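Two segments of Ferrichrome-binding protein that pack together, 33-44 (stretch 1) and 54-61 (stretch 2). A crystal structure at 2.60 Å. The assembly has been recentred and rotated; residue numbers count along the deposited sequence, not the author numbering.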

# COMPACT_ATOMS: atom_id res chain seq x y z
N ILE A 33 3.01 -7.72 -17.98
CA ILE A 33 2.19 -7.11 -19.02
C ILE A 33 2.69 -5.70 -19.31
O ILE A 33 2.77 -4.85 -18.43
CB ILE A 33 0.70 -7.04 -18.63
CG1 ILE A 33 0.05 -8.42 -18.81
CG2 ILE A 33 -0.03 -6.01 -19.49
CD1 ILE A 33 0.43 -9.45 -17.76
N ASN A 34 3.04 -5.47 -20.56
CA ASN A 34 3.54 -4.17 -20.94
C ASN A 34 2.46 -3.09 -20.77
O ASN A 34 1.37 -3.17 -21.37
CB ASN A 34 4.06 -4.25 -22.37
CG ASN A 34 4.50 -2.92 -22.90
OD1 ASN A 34 5.27 -2.20 -22.25
ND2 ASN A 34 4.04 -2.58 -24.09
N VAL A 35 2.76 -2.10 -19.94
CA VAL A 35 1.83 -1.01 -19.69
C VAL A 35 2.31 0.23 -20.39
O VAL A 35 3.46 0.65 -20.25
CB VAL A 35 1.65 -0.75 -18.18
CG1 VAL A 35 0.69 0.42 -17.96
CG2 VAL A 35 1.12 -2.00 -17.51
N VAL A 36 1.41 0.82 -21.16
CA VAL A 36 1.76 1.98 -21.95
C VAL A 36 1.30 3.31 -21.37
O VAL A 36 1.74 4.37 -21.83
CB VAL A 36 1.23 1.78 -23.39
CG1 VAL A 36 1.75 0.44 -23.92
CG2 VAL A 36 -0.29 1.79 -23.41
N GLY A 37 0.46 3.26 -20.35
CA GLY A 37 -0.02 4.47 -19.70
C GLY A 37 -0.44 4.23 -18.25
O GLY A 37 -0.96 3.16 -17.90
N ALA A 38 -0.20 5.22 -17.41
CA ALA A 38 -0.56 5.14 -16.00
C ALA A 38 -0.82 6.55 -15.46
O ALA A 38 -0.30 7.53 -16.01
CB ALA A 38 0.57 4.49 -15.21
N PRO A 39 -1.65 6.68 -14.41
CA PRO A 39 -1.97 7.99 -13.82
C PRO A 39 -0.76 8.60 -13.09
O PRO A 39 0.29 7.95 -12.94
CB PRO A 39 -3.14 7.67 -12.89
CG PRO A 39 -2.93 6.24 -12.55
CD PRO A 39 -2.52 5.63 -13.85
N GLU A 40 -0.89 9.84 -12.63
CA GLU A 40 0.22 10.52 -11.96
C GLU A 40 0.82 9.86 -10.73
O GLU A 40 2.04 9.81 -10.57
CB GLU A 40 -0.16 11.96 -11.61
CG GLU A 40 0.43 12.97 -12.60
CD GLU A 40 1.96 12.97 -12.61
OE1 GLU A 40 2.55 13.37 -13.64
OE2 GLU A 40 2.57 12.60 -11.57
N ASN A 41 -0.03 9.37 -9.84
CA ASN A 41 0.46 8.73 -8.63
C ASN A 41 1.65 7.82 -8.91
O ASN A 41 2.66 7.87 -8.22
CB ASN A 41 -0.66 7.92 -8.00
CG ASN A 41 -1.85 8.78 -7.69
OD1 ASN A 41 -1.73 9.73 -6.90
ND2 ASN A 41 -3.00 8.48 -8.31
N VAL A 42 1.51 7.01 -9.95
CA VAL A 42 2.55 6.07 -10.34
C VAL A 42 3.93 6.71 -10.46
O VAL A 42 4.92 6.18 -9.95
CB VAL A 42 2.13 5.39 -11.66
CG1 VAL A 42 3.19 4.41 -12.13
CG2 VAL A 42 0.80 4.69 -11.46
N PHE A 43 3.99 7.85 -11.12
CA PHE A 43 5.26 8.56 -11.31
C PHE A 43 5.66 9.34 -10.06
O PHE A 43 6.50 10.24 -10.14
CB PHE A 43 5.16 9.50 -12.51
CG PHE A 43 4.77 8.80 -13.77
CD1 PHE A 43 3.46 8.36 -13.95
CD2 PHE A 43 5.71 8.53 -14.74
CE1 PHE A 43 3.11 7.65 -15.08
CE2 PHE A 43 5.37 7.82 -15.88
CZ PHE A 43 4.07 7.38 -16.05
N LYS A 44 5.06 9.01 -8.92
CA LYS A 44 5.41 9.68 -7.68
C LYS A 44 5.75 8.68 -6.59
O LYS A 44 6.46 9.00 -5.64
CB LYS A 44 4.27 10.58 -7.21
CG LYS A 44 4.17 11.90 -7.94
CD LYS A 44 3.23 12.84 -7.19
CE LYS A 44 3.10 14.17 -7.91
NZ LYS A 44 2.59 13.98 -9.31
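Stretch 2 (54-61) GVENIGDG

Stretch 2 has no regular helix or strand; its backbone is extended from Glu 56 to Gly 59. It runs parallel to stretch 1: Val 36 lies opposite Glu 56, Gly 37 opposite Asn 57 and Pro 39 opposite Gly 59, with CA atoms 4.4, 4.4 and 4.7 Å apart. A single beta bridge joins Gly 37 to Asn 57.

Asn 57 makes both hydrogen bonds of the bridge. Asn 57 N donates to Val 36 O at 3.0 Å, and Asn 57 O accepts from Ala 38 N at 2.8 Å. Its backbone donor and acceptor are thus both satisfied by the residues flanking Gly 37. Further on, Glu 40 N donates to Gly 59 O at 2.9 Å, but the angle of 120° makes this bond weak.

CA-H...O contacts supplement these bonds. Glu 56 CA lies 3.5 Å from Val 36 O, and Gly 37 CA lies 3.4 Å from Asn 57 O. Ala 38 O receives no hydrogen bond from stretch 2; Ile 58 CA approaches it at 3.0 Å. Pro 39 CA is 3.5 Å from Gly 59 O.

Some close polar pairs are not bonds. Val 35 O stands 2.8 Å from Val 55 O and 3.1 Å from Glu 56 OE1, and all three are acceptors. Glu 56 OE1 is hydrogen-bonded elsewhere in the structure, as is Asn 34 ND2.

The CA-to-CB bond of Phe 43 points toward stretch 2. Ile 58 CG1 sits over one face of the Phe 43 ring, 3.7 Å from the ring centroid, a CH-pi contact. Phe 43 CZ also comes within 3.5 Å of Asn 57 O and 3.9 Å of Glu 56 CG. Glu 40 OE1 lies 3.0 Å from Ile 58 CG2, while Glu 40 OE2 accepts from Lys 44 NZ at 2.6 Å in a salt bridge within stretch 1.

The backbone angles of Gly 59 and Gly 61 by themselves call for glycine.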

# COMPACT_ATOMS: atom_id res chain seq x y z
N GLY A 54 10.14 3.45 -17.38
CA GLY A 54 10.57 3.47 -18.77
C GLY A 54 9.58 3.61 -19.91
O GLY A 54 9.64 4.56 -20.69
N VAL A 55 8.65 2.67 -20.00
CA VAL A 55 7.70 2.69 -21.10
C VAL A 55 6.25 3.13 -20.86
O VAL A 55 5.32 2.44 -21.29
CB VAL A 55 7.68 1.30 -21.80
CG1 VAL A 55 9.07 0.98 -22.35
CG2 VAL A 55 7.26 0.22 -20.80
N GLU A 56 6.03 4.26 -20.18
CA GLU A 56 4.65 4.71 -19.98
C GLU A 56 4.39 6.20 -20.00
O GLU A 56 5.27 7.02 -19.74
CB GLU A 56 4.03 4.14 -18.70
CG GLU A 56 4.97 3.92 -17.55
CD GLU A 56 5.48 2.50 -17.52
OE1 GLU A 56 4.64 1.58 -17.54
OE2 GLU A 56 6.72 2.31 -17.47
N ASN A 57 3.14 6.54 -20.31
CA ASN A 57 2.67 7.91 -20.37
C ASN A 57 1.93 8.15 -19.04
O ASN A 57 1.50 7.20 -18.39
CB ASN A 57 1.71 8.07 -21.56
CG ASN A 57 2.07 9.26 -22.47
OD1 ASN A 57 2.37 9.08 -23.66
ND2 ASN A 57 2.04 10.46 -21.91
N ILE A 58 1.79 9.42 -18.65
CA ILE A 58 1.10 9.78 -17.41
C ILE A 58 -0.39 10.07 -17.65
O ILE A 58 -1.03 9.44 -18.50
CB ILE A 58 1.78 11.01 -16.74
CG1 ILE A 58 3.30 10.96 -16.92
CG2 ILE A 58 1.48 11.02 -15.25
CD1 ILE A 58 3.79 11.47 -18.27
N GLY A 59 -0.95 11.02 -16.89
CA GLY A 59 -2.36 11.36 -17.02
C GLY A 59 -2.96 11.49 -15.63
O GLY A 59 -2.22 11.39 -14.65
N ASP A 60 -4.28 11.70 -15.53
CA ASP A 60 -4.97 11.84 -14.23
C ASP A 60 -6.12 10.83 -14.08
O ASP A 60 -6.61 10.58 -12.97
CB ASP A 60 -5.56 13.24 -14.07
CG ASP A 60 -6.77 13.47 -14.96
OD1 ASP A 60 -6.65 13.26 -16.19
OD2 ASP A 60 -7.84 13.85 -14.43
N GLY A 61 -6.56 10.27 -15.20
CA GLY A 61 -7.64 9.29 -15.16
C GLY A 61 -8.97 9.74 -15.74
O GLY A 61 -10.00 9.08 -15.52